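Local coordinates for protein cellulose 1,4-beta-cellobiosidase (Thermobifida fusca, PDB 4JJJ) that probably hydrolyses cellulose to cellobiose as a cellobiohydrolase, this chain being the glycoside hydrolase family 48 catalytic part of a longer secreted protein, at residues N221-D226 with D261-A266; K273-C278 with Y396-D401; A293-S298 with W352-D357; Q327-A332 with D357-F362. The protein carries 1 engineered substitution. All coordinates share one frame; numbering follows the deposited sequence. Where two conformers were deposited one is given.

Contact 1 (N221-D226 with D261-A266); sequences NAPNAD and DYLRYA. Engineered in segment 221-226: Asn224 (natural residue Asp). With BGC (beta-D-glucopyranose), chain D.
Leu263 holds CG anti to its backbone N (chi1 -175°), and Asn221 does the same with its own CG (chi1 -160°). The two side chains cross at about a right angle. Leu263 CD1 lies 3.7 Å from Asn221 OD1 and 3.9 Å from Pro223 CB. The other methyl of the leucine, CD2, rests on the backbone carbon of Asp226. On the CD1 side, Pro223 CG meets Ala266 CB at 3.8 Å. No hydrogen bond crosses between the segments, so the contact is almost wholly apolar. Polar bonds lie within each segment. In 221-226, Asn221 ND2 donates to Asp226 OD2 at 2.9 Å. The bond is nearly straight (169°) and lies in the amide plane, but it reaches the carboxylate from above its plane. Asp226 OD2 also takes the backbone N-H of Met146. The carbonyl O of Asn221 accepts from O6 of a bound glucose at 2.8 Å. An alanine at Asn221 would probably leave Asp226 without its side-chain amide donor and open a gap beside Leu263 CD1. Ala222 is the N-cap of helix 223-242, whose first turn carries the engineered Asn224, an aspartate in nature and the predicted nucleophile position. This helix start packs on Leu263 and on Ala266 of the 3-10 turn at 264-266, with helix 50-67 against Ala222 and Ala225, and Trp352 of helix 348-365 against Leu263.

Contact 2 (K273-C278 with Y396-D401); sequences KKIGNC and YGMYYD
The ring of Tyr399 turns its edge to the backbone of Cys278, with CE2 4.4 Å from Cys278 N, close to the ring plane. The amide of Asn277 stands across the phenol end of this tyrosine, its plane 68° from that of the ring. Asn277 OD1 lies 3.4 Å from Tyr399 OH. Its hydrogen bond is from Gln394 NE2. The backbones meet at two glycines, Gly276 and Gly397, whose CA atoms are 3.8 Å apart. A side chain on Gly397 would run into Gly276 CA, and both residues have positive phi. This closeness lets Asn277 N donate to Gly397 O at 2.9 Å, with an N-H...O angle of 161°. Gly276 CA adds a CA-H...O contact to the same oxygen. A water also donates to Gly397 O and accepts from Cys278 N, bridging the two segments. Before the glycine, Ile275 has CG2 anti to its backbone N. That methyl touches Tyr396 O at 3.6 Å and Met398 CG at 3.9 Å. Cys278 is joined to Cys284 by a disulfide. Strand 398-401 belongs to an antiparallel sheet. The chemistry is thus that of a loop held to the start of a strand mainly through backbone groups. One carbonyl, Gly397 O, receives an amide, a water and a polarised C-H.

Contact 3 (A293-S298 with W352-D357); sequences AHYLLS and WATSFD. With ZN (zinc ion), chain T.
Tyr295 lies against helix 348-365 from its CB outward. CB sits 4.1 Å from Ser355 CA, where the loop and helix backbones come nearest. CG is 3.6 Å from Thr354 CG2, and the other five ring carbons are almost as near to that methyl. CD1 and CE1 touch Thr354 CB as well. The methyl therefore stands over the middle of the ring, 3.5 Å from its centroid and 5° off the normal, a clear CH-pi contact. Thr354 can present it because CG2 is anti to the backbone N, while OG1 turns back to Gln350 O. The opposite face of the ring carries Ala293 CB, offset toward the rim. The aromatic ring is thus held between two methyl groups. The backbone of the tyrosine is gripped too. Ser355 OG donates to Tyr295 O at 2.7 Å, from above the carbonyl plane, and the same hydroxyl is bonded to Gln359 NE2. Further along the loop, Leu297 CD2 meets Trp352 CH2 at 4.1 Å, the two side chains crossing at about a right angle. Trp352 NE1 is bonded to Gly260 O. Within the loop, His294 ND1 accepts from Leu296 N in its ring plane. On the helix, past Ser355, Asp357 OD1 binds a zinc ion at 2.0 Å. A single serine hydroxyl supplies the hydrogen bond between loop and helix, and carbon-to-ring contacts supply most of the rest.

Contact 4 (Q327-A332 with D357-F362); sequences QNVLAA and DRQLEF. With ZN (zinc ion), chain T.
Gln359 OE1 accepts from Asn328 N at 2.8 Å, with an N-H...O angle of 145°. The donor is tilted 17° from the carbonyl plane. The same oxygen lies 3.3 Å from Gln327 CB. Gln359 reaches this place with a chain extended beyond CG, and its NE2 turns toward Ser355. That amide nitrogen also touches Ala332 CB. Next to it, Val329 CG1 packs on Leu360 CG at 3.9 Å, the side chains crossing at about a right angle. Gln327 CG approaches the edge of the Phe362 ring, 3.9 Å from CD2. An alanine at Gln359 would probably leave the N-H of Asn328 without its acceptor and open a gap between Gln327 and Ala332. Further out, Asn328 OD1 caps helix 329-337 by accepting from Ala331 N at 2.9 Å, while its ND2 is bonded to Gln231 of helix 223-242. On the far side of the other helix, Glu361 OE2 joins Asp357 on the zinc ion at 2.0 Å. Glu361 OE1 accepts from Tyr396 and Trp478. The arrangement is an N-capped helix start packed against a neighbouring helix, as in the (alpha/alpha)6 barrel of this family, and the i, i+4 acidic pair forms a zinc site.

Contacts 3 and 4 share helix 348-365 and Asp357, and their centres are only 7 Å apart. Both include the zinc ion. Contact 1 lies 11 Å from contact 3 between centres, and the two join where Ala266 O meets Ser298 OG at 2.6 Å. Contact 2 is more peripheral, its centre 20 Å from that of contact 1. It touches contact 3 through Met398 CE, 3.7 Å from His294 CB, and contact 4 through Tyr396, whose ring makes a cation-pi contact with Arg358. Contact 1 is the part that reaches the glycan and the predicted nucleophile position. The side chains of Leu297 in contact 3 and Asn328 in contact 4 come within about 7 and 6 Å of that of engineered Asn224.

Contact 1 (N221-D226 with D261-A266)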
# COMPACT_ATOMS: atom_id res chain seq x y z
N ASN A 221 6.72 -5.64 3.51
CA ASN A 221 5.30 -5.66 3.59
C ASN A 221 4.74 -4.30 3.13
O ASN A 221 5.32 -3.25 3.39
CB ASN A 221 4.85 -5.79 5.04
CG ASN A 221 3.44 -6.28 5.19
OD1 ASN A 221 2.57 -5.51 5.60
ND2 ASN A 221 3.23 -7.52 4.89
N ALA A 222 3.49 -4.36 2.63
CA ALA A 222 2.64 -3.17 2.37
C ALA A 222 1.44 -3.29 3.31
O ALA A 222 0.45 -3.94 2.99
CB ALA A 222 2.22 -3.20 0.89
N PRO A 223 1.51 -2.67 4.48
CA PRO A 223 0.48 -2.90 5.52
C PRO A 223 -0.92 -2.45 5.08
O PRO A 223 -1.92 -3.00 5.54
CB PRO A 223 1.00 -2.07 6.72
CG PRO A 223 2.50 -2.08 6.50
CD PRO A 223 2.69 -2.01 4.98
N ASN A 224 -1.00 -1.48 4.21
CA ASN A 224 -2.31 -1.08 3.65
C ASN A 224 -3.01 -2.31 3.03
O ASN A 224 -4.22 -2.52 3.21
CB ASN A 224 -2.17 0.01 2.59
CG ASN A 224 -3.43 0.82 2.31
OD1 ASN A 224 -4.37 0.84 3.01
ND2 ASN A 224 -3.32 1.57 1.24
N ALA A 225 -2.21 -3.13 2.32
CA ALA A 225 -2.71 -4.36 1.63
C ALA A 225 -2.97 -5.49 2.60
O ALA A 225 -4.05 -6.08 2.46
CB ALA A 225 -1.75 -4.78 0.51
N ASP A 226 -2.06 -5.78 3.53
CA ASP A 226 -2.32 -6.93 4.41
C ASP A 226 -3.50 -6.59 5.34
O ASP A 226 -4.32 -7.45 5.56
CB ASP A 226 -1.04 -7.35 5.21
CG ASP A 226 -0.08 -8.11 4.39
OD1 ASP A 226 0.09 -7.83 3.20
OD2 ASP A 226 0.66 -8.91 4.93
N ASP A 261 -1.65 -11.12 12.90
CA ASP A 261 -0.65 -11.28 14.02
C ASP A 261 0.68 -10.76 13.59
O ASP A 261 1.33 -10.00 14.32
CB ASP A 261 -0.63 -12.76 14.43
CG ASP A 261 -0.42 -12.97 15.87
OD1 ASP A 261 -0.18 -11.97 16.61
OD2 ASP A 261 -0.71 -14.11 16.29
N TYR A 262 1.19 -11.16 12.41
CA TYR A 262 2.47 -10.66 11.88
C TYR A 262 2.44 -9.21 11.52
O TYR A 262 3.44 -8.52 11.57
CB TYR A 262 2.90 -11.48 10.68
CG TYR A 262 3.42 -12.88 11.13
CD1 TYR A 262 4.76 -13.07 11.42
CD2 TYR A 262 2.58 -13.97 11.17
CE1 TYR A 262 5.19 -14.28 11.86
CE2 TYR A 262 3.01 -15.21 11.67
CZ TYR A 262 4.35 -15.35 11.96
OH TYR A 262 4.82 -16.60 12.42
N LEU A 263 1.27 -8.73 11.14
CA LEU A 263 1.09 -7.29 10.72
C LEU A 263 1.37 -6.37 11.87
O LEU A 263 1.62 -5.14 11.69
CB LEU A 263 -0.33 -7.08 10.21
CG LEU A 263 -0.72 -5.73 9.62
CD1 LEU A 263 0.29 -5.38 8.57
CD2 LEU A 263 -2.18 -5.85 9.07
N ARG A 264 1.34 -6.92 13.09
CA ARG A 264 1.82 -6.06 14.20
C ARG A 264 3.22 -5.47 14.02
O ARG A 264 3.52 -4.48 14.63
CB ARG A 264 1.74 -6.77 15.57
CG ARG A 264 0.32 -7.23 15.95
CD ARG A 264 0.22 -7.91 17.31
NE ARG A 264 0.94 -9.14 17.27
CZ ARG A 264 1.49 -9.79 18.33
NH1 ARG A 264 1.57 -9.22 19.52
NH2 ARG A 264 2.02 -10.97 18.13
N TYR A 265 4.07 -6.08 13.26
CA TYR A 265 5.41 -5.48 12.97
C TYR A 265 5.26 -4.05 12.44
O TYR A 265 6.11 -3.19 12.73
CB TYR A 265 6.21 -6.32 11.95
CG TYR A 265 7.05 -7.32 12.63
CD1 TYR A 265 8.21 -6.93 13.31
CD2 TYR A 265 6.70 -8.64 12.60
CE1 TYR A 265 9.02 -7.87 13.95
CE2 TYR A 265 7.45 -9.59 13.27
CZ TYR A 265 8.65 -9.23 13.91
OH TYR A 265 9.43 -10.14 14.64
N ALA A 266 4.16 -3.72 11.71
CA ALA A 266 3.94 -2.37 11.22
C ALA A 266 3.69 -1.33 12.35
O ALA A 266 3.75 -0.15 12.08
CB ALA A 266 2.77 -2.37 10.23
C2 BGC D . 4.99 2.10 -1.37
C3 BGC D . 6.50 1.88 -1.34
C4 BGC D . 6.82 0.82 -0.34
C5 BGC D . 6.09 -0.48 -0.57
C6 BGC D . 6.39 -1.56 0.47
C1 BGC D . 4.33 0.75 -1.49
O1 BGC D . 2.91 0.91 -1.43
O2 BGC D . 4.55 2.99 -2.42
O3 BGC D . 7.08 3.14 -0.91
O4 BGC D . 8.22 0.52 -0.66
O5 BGC D . 4.69 -0.19 -0.50
O6 BGC D . 6.09 -1.03 1.79

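Contact 2 (K273-C278 with Y396-D401)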
# COMPACT_ATOMS: atom_id res chain seq x y z
N LYS A 273 13.01 1.81 18.47
CA LYS A 273 13.23 2.88 19.47
C LYS A 273 12.03 3.11 20.28
O LYS A 273 10.87 2.98 19.85
CB LYS A 273 13.52 4.16 18.80
CG LYS A 273 14.73 4.24 17.94
CD LYS A 273 16.03 4.27 18.65
CE LYS A 273 17.06 5.11 17.89
NZ LYS A 273 18.30 5.05 18.74
N LYS A 274 12.24 3.60 21.49
CA LYS A 274 11.12 4.02 22.27
C LYS A 274 10.37 5.15 21.55
O LYS A 274 10.96 6.11 21.01
CB LYS A 274 11.61 4.60 23.58
CG LYS A 274 10.54 5.09 24.56
CD LYS A 274 11.26 5.56 25.85
CE LYS A 274 10.29 6.03 26.91
NZ LYS A 274 9.59 4.92 27.61
N ILE A 275 9.05 5.05 21.55
CA ILE A 275 8.26 6.11 20.96
C ILE A 275 8.18 7.36 21.77
O ILE A 275 7.94 7.32 23.00
CB ILE A 275 6.80 5.67 20.69
CG1 ILE A 275 6.76 4.39 19.86
CG2 ILE A 275 6.01 6.85 20.13
CD1 ILE A 275 7.27 4.54 18.45
N GLY A 276 8.43 8.48 21.13
CA GLY A 276 8.08 9.77 21.70
C GLY A 276 9.29 10.64 21.91
O GLY A 276 10.22 10.22 22.56
N ASN A 277 9.21 11.84 21.37
CA ASN A 277 10.30 12.84 21.41
C ASN A 277 11.64 12.16 21.09
O ASN A 277 12.67 12.33 21.73
CB ASN A 277 10.26 13.51 22.76
CG ASN A 277 8.89 14.19 23.01
OD1 ASN A 277 8.46 14.96 22.22
ND2 ASN A 277 8.18 13.78 24.05
N CYS A 278 11.62 11.35 20.02
CA CYS A 278 12.73 10.48 19.69
C CYS A 278 13.57 11.27 18.74
O CYS A 278 13.50 11.10 17.49
CB CYS A 278 12.21 9.20 19.04
SG CYS A 278 13.46 7.93 18.74
N TYR A 396 1.08 11.58 20.53
CA TYR A 396 1.76 10.59 21.33
C TYR A 396 3.28 10.69 21.19
O TYR A 396 3.99 9.68 21.05
CB TYR A 396 1.18 9.17 21.10
CG TYR A 396 -0.18 8.91 21.63
CD1 TYR A 396 -0.32 8.24 22.81
CD2 TYR A 396 -1.32 9.35 21.00
CE1 TYR A 396 -1.56 8.04 23.34
CE2 TYR A 396 -2.56 9.17 21.51
CZ TYR A 396 -2.67 8.54 22.71
OH TYR A 396 -3.94 8.26 23.19
N GLY A 397 3.74 11.91 21.14
CA GLY A 397 5.19 12.17 21.05
C GLY A 397 5.81 12.05 19.65
O GLY A 397 7.03 12.28 19.51
N MET A 398 5.04 11.59 18.70
CA MET A 398 5.43 11.61 17.29
C MET A 398 5.10 12.94 16.65
O MET A 398 4.31 13.73 17.20
CB MET A 398 4.75 10.40 16.57
CG MET A 398 5.20 9.12 17.07
SD MET A 398 4.79 7.77 15.88
CE MET A 398 3.00 7.91 16.00
N TYR A 399 5.75 13.20 15.50
CA TYR A 399 5.68 14.48 14.91
C TYR A 399 4.81 14.53 13.71
O TYR A 399 5.00 13.70 12.80
CB TYR A 399 7.09 14.94 14.52
CG TYR A 399 7.96 15.11 15.79
CD1 TYR A 399 7.81 16.21 16.56
CD2 TYR A 399 8.81 14.10 16.17
CE1 TYR A 399 8.54 16.33 17.75
CE2 TYR A 399 9.54 14.22 17.34
CZ TYR A 399 9.39 15.35 18.09
OH TYR A 399 10.07 15.51 19.31
N TYR A 400 3.94 15.53 13.59
CA TYR A 400 3.07 15.68 12.41
C TYR A 400 3.86 15.79 11.13
O TYR A 400 4.80 16.56 11.02
CB TYR A 400 2.16 16.93 12.57
CG TYR A 400 1.42 17.24 11.30
CD1 TYR A 400 0.44 16.36 10.84
CD2 TYR A 400 1.65 18.35 10.56
CE1 TYR A 400 -0.22 16.55 9.66
CE2 TYR A 400 0.96 18.63 9.43
CZ TYR A 400 0.01 17.71 8.89
OH TYR A 400 -0.69 17.93 7.71
N ASP A 401 3.51 14.99 10.13
CA ASP A 401 4.14 14.98 8.82
C ASP A 401 3.03 15.09 7.76
O ASP A 401 2.20 14.23 7.61
CB ASP A 401 5.01 13.76 8.53
CG ASP A 401 5.97 13.96 7.37
OD1 ASP A 401 5.66 14.78 6.49
OD2 ASP A 401 7.05 13.28 7.42
O HOH W 1 9.27 11.07 18.30

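Contact 3 (A293-S298 with W352-D357)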
# COMPACT_ATOMS: atom_id res chain seq x y z
N ALA A 293 6.20 0.56 20.42
CA ALA A 293 4.98 0.52 19.62
C ALA A 293 4.28 1.84 19.56
O ALA A 293 3.92 2.40 20.58
CB ALA A 293 4.07 -0.57 20.13
N HIS A 294 4.01 2.32 18.32
CA HIS A 294 3.13 3.48 18.03
C HIS A 294 1.70 3.02 17.77
O HIS A 294 0.79 3.83 17.83
CB HIS A 294 3.68 4.35 16.92
CG HIS A 294 4.03 3.61 15.68
ND1 HIS A 294 3.06 2.95 14.93
CD2 HIS A 294 5.21 3.38 15.09
CE1 HIS A 294 3.68 2.39 13.89
NE2 HIS A 294 4.98 2.64 13.97
N TYR A 295 1.53 1.70 17.52
CA TYR A 295 0.17 1.15 17.41
C TYR A 295 -0.60 1.68 16.25
O TYR A 295 -1.85 1.52 16.22
CB TYR A 295 -0.60 1.33 18.72
CG TYR A 295 -0.05 0.50 19.85
CD1 TYR A 295 -0.17 -0.88 19.88
CD2 TYR A 295 0.58 1.15 20.91
CE1 TYR A 295 0.30 -1.60 20.98
CE2 TYR A 295 1.09 0.46 21.96
CZ TYR A 295 0.89 -0.88 22.04
OH TYR A 295 1.37 -1.69 23.11
N LEU A 296 0.07 2.18 15.23
CA LEU A 296 -0.56 2.55 13.97
C LEU A 296 -0.11 1.64 12.85
O LEU A 296 0.90 0.91 13.02
CB LEU A 296 -0.19 4.00 13.62
CG LEU A 296 -0.68 5.03 14.60
CD1 LEU A 296 -0.16 6.41 14.20
CD2 LEU A 296 -2.18 5.08 14.77
N LEU A 297 -0.84 1.60 11.73
CA LEU A 297 -0.40 0.86 10.52
C LEU A 297 0.60 1.74 9.77
O LEU A 297 0.17 2.65 9.03
CB LEU A 297 -1.54 0.42 9.64
CG LEU A 297 -2.36 -0.71 10.26
CD1 LEU A 297 -3.65 -0.86 9.54
CD2 LEU A 297 -1.58 -2.05 9.93
N SER A 298 1.89 1.55 10.06
CA SER A 298 2.89 2.29 9.38
C SER A 298 3.11 1.88 7.91
O SER A 298 2.43 1.01 7.41
CB SER A 298 4.17 2.27 10.14
OG SER A 298 4.79 0.99 9.97
N TRP A 352 -3.97 -5.27 19.03
CA TRP A 352 -4.97 -4.79 18.04
C TRP A 352 -6.05 -3.97 18.72
O TRP A 352 -6.55 -3.03 18.13
CB TRP A 352 -5.52 -5.93 17.23
CG TRP A 352 -4.58 -6.24 16.08
CD1 TRP A 352 -3.69 -7.29 15.97
CD2 TRP A 352 -4.38 -5.45 14.95
NE1 TRP A 352 -3.00 -7.21 14.79
CE2 TRP A 352 -3.45 -6.09 14.14
CE3 TRP A 352 -4.97 -4.26 14.50
CZ2 TRP A 352 -3.09 -5.57 12.92
CZ3 TRP A 352 -4.64 -3.78 13.26
CH2 TRP A 352 -3.69 -4.42 12.47
N ALA A 353 -6.40 -4.29 20.01
CA ALA A 353 -7.39 -3.43 20.70
C ALA A 353 -6.78 -2.03 20.98
O ALA A 353 -7.44 -0.98 20.75
CB ALA A 353 -7.84 -4.07 21.96
N THR A 354 -5.50 -2.01 21.31
CA THR A 354 -4.81 -0.71 21.49
C THR A 354 -4.74 0.04 20.16
O THR A 354 -5.05 1.20 20.12
CB THR A 354 -3.43 -0.95 22.06
OG1 THR A 354 -3.55 -1.65 23.29
CG2 THR A 354 -2.72 0.32 22.27
N SER A 355 -4.40 -0.68 19.13
CA SER A 355 -4.34 -0.07 17.76
C SER A 355 -5.70 0.46 17.26
O SER A 355 -5.75 1.52 16.64
CB SER A 355 -3.76 -1.06 16.73
OG SER A 355 -3.52 -0.44 15.47
N PHE A 356 -6.78 -0.30 17.49
CA PHE A 356 -8.12 0.14 17.11
C PHE A 356 -8.38 1.55 17.67
O PHE A 356 -8.79 2.48 16.96
CB PHE A 356 -9.12 -0.89 17.56
CG PHE A 356 -10.57 -0.56 17.31
CD1 PHE A 356 -11.00 -0.09 16.09
CD2 PHE A 356 -11.55 -0.77 18.26
CE1 PHE A 356 -12.33 0.19 15.83
CE2 PHE A 356 -12.88 -0.53 18.03
CZ PHE A 356 -13.29 -0.04 16.81
N ASP A 357 -8.21 1.67 18.97
CA ASP A 357 -8.36 2.96 19.66
C ASP A 357 -7.40 4.02 19.12
O ASP A 357 -7.84 5.14 18.76
CB ASP A 357 -8.13 2.76 21.16
CG ASP A 357 -8.02 4.06 21.93
OD1 ASP A 357 -8.98 4.82 21.81
OD2 ASP A 357 -6.92 4.29 22.57
ZN ZN T . -8.72 6.53 22.83
O HOH W 2 -8.62 6.21 24.86

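Contact 4 (Q327-A332 with D357-F362)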
# COMPACT_ATOMS: atom_id res chain seq x y z
N GLN A 327 -4.64 3.53 7.42
CA GLN A 327 -5.26 2.99 8.62
C GLN A 327 -6.50 2.20 8.30
O GLN A 327 -7.18 2.51 7.31
CB GLN A 327 -5.58 4.09 9.66
CG GLN A 327 -4.40 5.06 9.94
CD GLN A 327 -3.11 4.29 10.28
OE1 GLN A 327 -2.09 4.47 9.52
NE2 GLN A 327 -3.13 3.44 11.16
N ASN A 328 -6.81 1.24 9.15
CA ASN A 328 -7.91 0.36 8.84
C ASN A 328 -8.60 -0.00 10.11
O ASN A 328 -8.33 -1.04 10.73
CB ASN A 328 -7.44 -0.88 8.08
CG ASN A 328 -8.56 -1.57 7.38
OD1 ASN A 328 -9.67 -1.68 7.91
ND2 ASN A 328 -8.32 -2.03 6.14
N VAL A 329 -9.54 0.88 10.45
CA VAL A 329 -10.20 0.72 11.73
C VAL A 329 -11.14 -0.50 11.68
O VAL A 329 -11.50 -1.05 12.76
CB VAL A 329 -10.94 1.97 12.11
CG1 VAL A 329 -9.90 3.07 12.38
CG2 VAL A 329 -12.07 2.36 11.17
N LEU A 330 -11.56 -0.91 10.50
CA LEU A 330 -12.41 -2.10 10.37
C LEU A 330 -11.61 -3.34 10.60
O LEU A 330 -12.03 -4.18 11.41
CB LEU A 330 -13.07 -2.08 8.95
CG LEU A 330 -14.14 -3.10 8.59
CD1 LEU A 330 -13.61 -4.53 8.67
CD2 LEU A 330 -15.37 -2.96 9.50
N ALA A 331 -10.46 -3.47 10.00
CA ALA A 331 -9.53 -4.56 10.30
C ALA A 331 -9.16 -4.59 11.80
O ALA A 331 -9.07 -5.69 12.36
CB ALA A 331 -8.33 -4.51 9.43
N ALA A 332 -8.90 -3.42 12.39
CA ALA A 332 -8.51 -3.35 13.82
C ALA A 332 -9.65 -3.81 14.74
O ALA A 332 -9.42 -4.58 15.69
CB ALA A 332 -7.98 -2.01 14.18
N ASP A 357 -8.21 1.67 18.97
CA ASP A 357 -8.36 2.96 19.66
C ASP A 357 -7.40 4.02 19.12
O ASP A 357 -7.84 5.14 18.76
CB ASP A 357 -8.13 2.76 21.16
CG ASP A 357 -8.02 4.06 21.93
OD1 ASP A 357 -8.98 4.82 21.81
OD2 ASP A 357 -6.92 4.29 22.57
N ARG A 358 -6.11 3.68 19.06
CA ARG A 358 -5.10 4.62 18.66
C ARG A 358 -5.34 5.16 17.19
O ARG A 358 -5.20 6.35 16.90
CB ARG A 358 -3.71 4.04 18.71
CG ARG A 358 -2.59 5.07 18.64
CD ARG A 358 -2.47 5.93 19.87
NE ARG A 358 -2.20 5.25 21.12
CZ ARG A 358 -0.95 4.95 21.52
NH1 ARG A 358 0.10 5.17 20.78
NH2 ARG A 358 -0.75 4.40 22.69
N GLN A 359 -5.76 4.24 16.32
CA GLN A 359 -6.00 4.64 14.93
C GLN A 359 -7.16 5.63 14.87
O GLN A 359 -7.08 6.62 14.14
CB GLN A 359 -6.31 3.43 14.07
CG GLN A 359 -5.12 2.51 13.80
CD GLN A 359 -5.44 1.43 12.78
OE1 GLN A 359 -6.16 1.61 11.80
NE2 GLN A 359 -4.99 0.23 13.13
N LEU A 360 -8.26 5.42 15.62
CA LEU A 360 -9.32 6.37 15.60
C LEU A 360 -8.90 7.71 16.17
O LEU A 360 -9.35 8.76 15.61
CB LEU A 360 -10.55 5.83 16.36
CG LEU A 360 -11.32 4.74 15.56
CD1 LEU A 360 -12.16 3.91 16.56
CD2 LEU A 360 -12.15 5.43 14.49
N GLU A 361 -8.12 7.75 17.23
CA GLU A 361 -7.62 9.05 17.76
C GLU A 361 -6.74 9.78 16.73
O GLU A 361 -6.96 10.95 16.51
CB GLU A 361 -6.80 8.81 18.98
CG GLU A 361 -7.61 8.39 20.16
CD GLU A 361 -6.82 8.43 21.47
OE1 GLU A 361 -5.80 9.11 21.58
OE2 GLU A 361 -7.17 7.69 22.46
N PHE A 362 -5.87 9.02 16.07
CA PHE A 362 -4.99 9.55 15.01
C PHE A 362 -5.75 10.18 13.86
O PHE A 362 -5.50 11.31 13.49
CB PHE A 362 -4.14 8.38 14.48
CG PHE A 362 -3.16 8.67 13.42
CD1 PHE A 362 -2.03 9.41 13.65
CD2 PHE A 362 -3.23 7.98 12.20
CE1 PHE A 362 -1.05 9.55 12.69
CE2 PHE A 362 -2.23 8.14 11.25
CZ PHE A 362 -1.15 8.90 11.47
ZN ZN T . -8.72 6.53 22.83
O HOH W 2 -8.62 6.21 24.86